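Local coordinates for protein sesquisabinene B synthase 2 (Santalum album, PDB 6A2A) that probably cyclises farnesyl diphosphate to the sesquiterpene sesquisabinene B, as a magnesium- or manganese-dependent plant terpene synthase, at residues Pro404-Glu407 with Glu408-Asp411. Residues are numbered along the deposited sequence; the frame is centred on the assembly and turned at random.
Sequences PTLE and EYLD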
ATOM      1  N   PRO A 404      37.901  15.907 -12.148  1.00 30.95           N
ATOM      2  CA  PRO A 404      37.206  16.482 -13.285  1.00 25.46           C
ATOM      3  C   PRO A 404      37.172  18.013 -13.191  1.00 25.41           C
ATOM      4  O   PRO A 404      37.328  18.591 -12.127  1.00 25.00           O
ATOM      5  CB  PRO A 404      35.781  15.914 -13.183  1.00 24.92           C
ATOM      6  CG  PRO A 404      35.605  15.746 -11.708  1.00 25.68           C
ATOM      7  CD  PRO A 404      36.965  15.253 -11.241  1.00 28.92           C
ATOM      8  N   THR A 405      37.018  18.652 -14.342  1.00 24.03           N
ATOM      9  CA  THR A 405      36.722  20.048 -14.389  1.00 27.61           C
ATOM     10  C   THR A 405      35.325  20.269 -13.820  1.00 27.28           C
ATOM     11  O   THR A 405      34.511  19.316 -13.811  1.00 25.03           O
ATOM     12  CB  THR A 405      36.673  20.599 -15.815  1.00 27.66           C
ATOM     13  OG1 THR A 405      35.802  19.789 -16.594  1.00 28.00           O
ATOM     14  CG2 THR A 405      38.030  20.626 -16.489  1.00 31.13           C
ATOM     15  N   LEU A 406      35.022  21.501 -13.482  1.00 25.91           N
ATOM     16  CA  LEU A 406      33.652  21.786 -13.037  1.00 29.50           C
ATOM     17  C   LEU A 406      32.648  21.404 -14.123  1.00 28.28           C
ATOM     18  O   LEU A 406      31.616  20.783 -13.825  1.00 24.71           O
ATOM     19  CB  LEU A 406      33.500  23.258 -12.668  1.00 27.46           C
ATOM     20  CG  LEU A 406      32.110  23.636 -12.190  1.00 26.33           C
ATOM     21  CD1 LEU A 406      31.815  22.913 -10.866  1.00 25.99           C
ATOM     22  CD2 LEU A 406      31.963  25.120 -12.030  1.00 27.24           C
ATOM     23  N   GLU A 407      32.939  21.723 -15.381  1.00 30.76           N
ATOM     24  CA  GLU A 407      31.943  21.430 -16.428  1.00 30.85           C
ATOM     25  C   GLU A 407      31.818  19.899 -16.619  1.00 26.60           C
ATOM     26  O   GLU A 407      30.687  19.428 -16.735  1.00 28.35           O
ATOM     27  CB  GLU A 407      32.205  22.206 -17.731  1.00 40.82           C
ATOM     28  CG  GLU A 407      31.030  23.143 -18.121  1.00 47.89           C
ATOM     29  CD  GLU A 407      31.066  24.598 -17.629  1.00 51.99           C
ATOM     30  OE1 GLU A 407      32.116  24.994 -17.018  1.00 51.92           O
ATOM     31  OE2 GLU A 407      30.052  25.365 -17.870  1.00 39.93           O
ATOM     32  N   GLU A 408      32.883  19.097 -16.562  1.00 25.68           N
ATOM     33  CA  GLU A 408      32.714  17.662 -16.724  1.00 27.36           C
ATOM     34  C   GLU A 408      31.976  17.078 -15.500  1.00 24.46           C
ATOM     35  O   GLU A 408      31.151  16.132 -15.643  1.00 23.39           O
ATOM     36  CB  GLU A 408      34.001  16.903 -17.083  1.00 33.00           C
ATOM     37  CG  GLU A 408      34.997  16.669 -15.978  1.00 42.66           C
ATOM     38  CD  GLU A 408      36.308  16.008 -16.424  1.00 40.08           C
ATOM     39  OE1 GLU A 408      37.332  16.742 -16.621  1.00 38.24           O
ATOM     40  OE2 GLU A 408      36.293  14.772 -16.614  1.00 32.07           O
ATOM     41  N   TYR A 409      32.303  17.583 -14.336  1.00 21.86           N
ATOM     42  CA  TYR A 409      31.615  17.143 -13.097  1.00 21.44           C
ATOM     43  C   TYR A 409      30.109  17.460 -13.160  1.00 23.59           C
ATOM     44  O   TYR A 409      29.281  16.572 -12.959  1.00 21.24           O
ATOM     45  CB  TYR A 409      32.286  17.800 -11.895  1.00 21.37           C
ATOM     46  CG  TYR A 409      31.463  17.671 -10.644  1.00 19.26           C
ATOM     47  CD1 TYR A 409      31.448  16.490  -9.951  1.00 20.47           C
ATOM     48  CD2 TYR A 409      30.697  18.735 -10.183  1.00 20.78           C
ATOM     49  CE1 TYR A 409      30.679  16.341  -8.808  1.00 19.77           C
ATOM     50  CE2 TYR A 409      29.982  18.625  -9.013  1.00 18.76           C
ATOM     51  CZ  TYR A 409      29.910  17.404  -8.377  1.00 19.77           C
ATOM     52  OH  TYR A 409      29.197  17.265  -7.226  1.00 21.37           O
ATOM     53  N   LEU A 410      29.720  18.683 -13.502  1.00 19.97           N
ATOM     54  CA  LEU A 410      28.295  19.058 -13.421  1.00 19.91           C
ATOM     55  C   LEU A 410      27.473  18.339 -14.476  1.00 21.94           C
ATOM     56  O   LEU A 410      26.307  18.025 -14.240  1.00 19.58           O
ATOM     57  CB  LEU A 410      28.095  20.573 -13.562  1.00 21.09           C
ATOM     58  CG  LEU A 410      28.546  21.418 -12.387  1.00 21.19           C
ATOM     59  CD1 LEU A 410      28.372  22.886 -12.711  1.00 22.42           C
ATOM     60  CD2 LEU A 410      27.777  21.068 -11.097  1.00 21.32           C
ATOM     61  N   ASP A 411      28.057  18.048 -15.652  1.00 21.85           N
ATOM     62  CA  ASP A 411      27.246  17.345 -16.657  1.00 21.92           C
ATOM     63  C   ASP A 411      26.794  15.979 -16.149  1.00 20.20           C
ATOM     64  O   ASP A 411      25.719  15.541 -16.512  1.00 22.69           O
ATOM     65  CB  ASP A 411      28.005  17.240 -17.961  1.00 25.32           C
ATOM     66  CG  ASP A 411      27.760  18.500 -18.877  1.00 38.08           C
ATOM     67  OD1 ASP A 411      26.626  19.118 -18.880  1.00 39.01           O
ATOM     68  OD2 ASP A 411      28.747  18.879 -19.568  1.00 44.11           O
TER
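P404 CG touches the first carbon of the Y409 side chain, 3.9 Å from Y409 CB, an apolar contact just ahead of the helix 406-416; W397 of the helix 377-400 borders both P404 and E408. T405 follows at the N-cap and exchanges two bonds with E408. Its hydroxyl, set between its own backbone N and carbonyl carbon (chi1 52°), accepts from the backbone, E408 N lying 3.0 Å from T405 OG1. In return, T405 N donates to E408 OE1 at 3.0 Å with an N-H...O angle of 166°, although the carboxylate is met from above its plane. This reciprocal pair defines a capping box: side chain to backbone in both directions, closing the first turn of a helix in the metal-binding domain of a class I terpene synthase. E408 reaches back because its CG also sits between backbone N and carbonyl carbon (chi1 76°), while the chain beyond CG runs extended; E408 OE2 is hydrogen-bonded to H402 NE2. With an alanine here, T405 N is likely to be left without its side-chain acceptor and H402 without its carboxylate mate. T405 O, meanwhile, receives Y409 N at 2.9 Å, starting the i to i+4 ladder. The buried Y409 side chain lies against the helices 447-462 and 477-485, Y409 OH hydrogen-bonds D461 OD2, and the side chain comes within about 4 Å of that of E394, which binds magnesium in a structure of this protein, though no ion is bound to this chain here. Next, L406 O continues that ladder with L410 N at 2.8 Å, and L406 CG meets L410 CD1 at 3.8 Å, the two side chains crossing obliquely; I496 and L499 of the helix 489-510 pack on L406. At E407, the carbonyl O accepts from D411 N, the donor tilted out of the carbonyl plane, while D411 OD1 forms a salt bridge with R450.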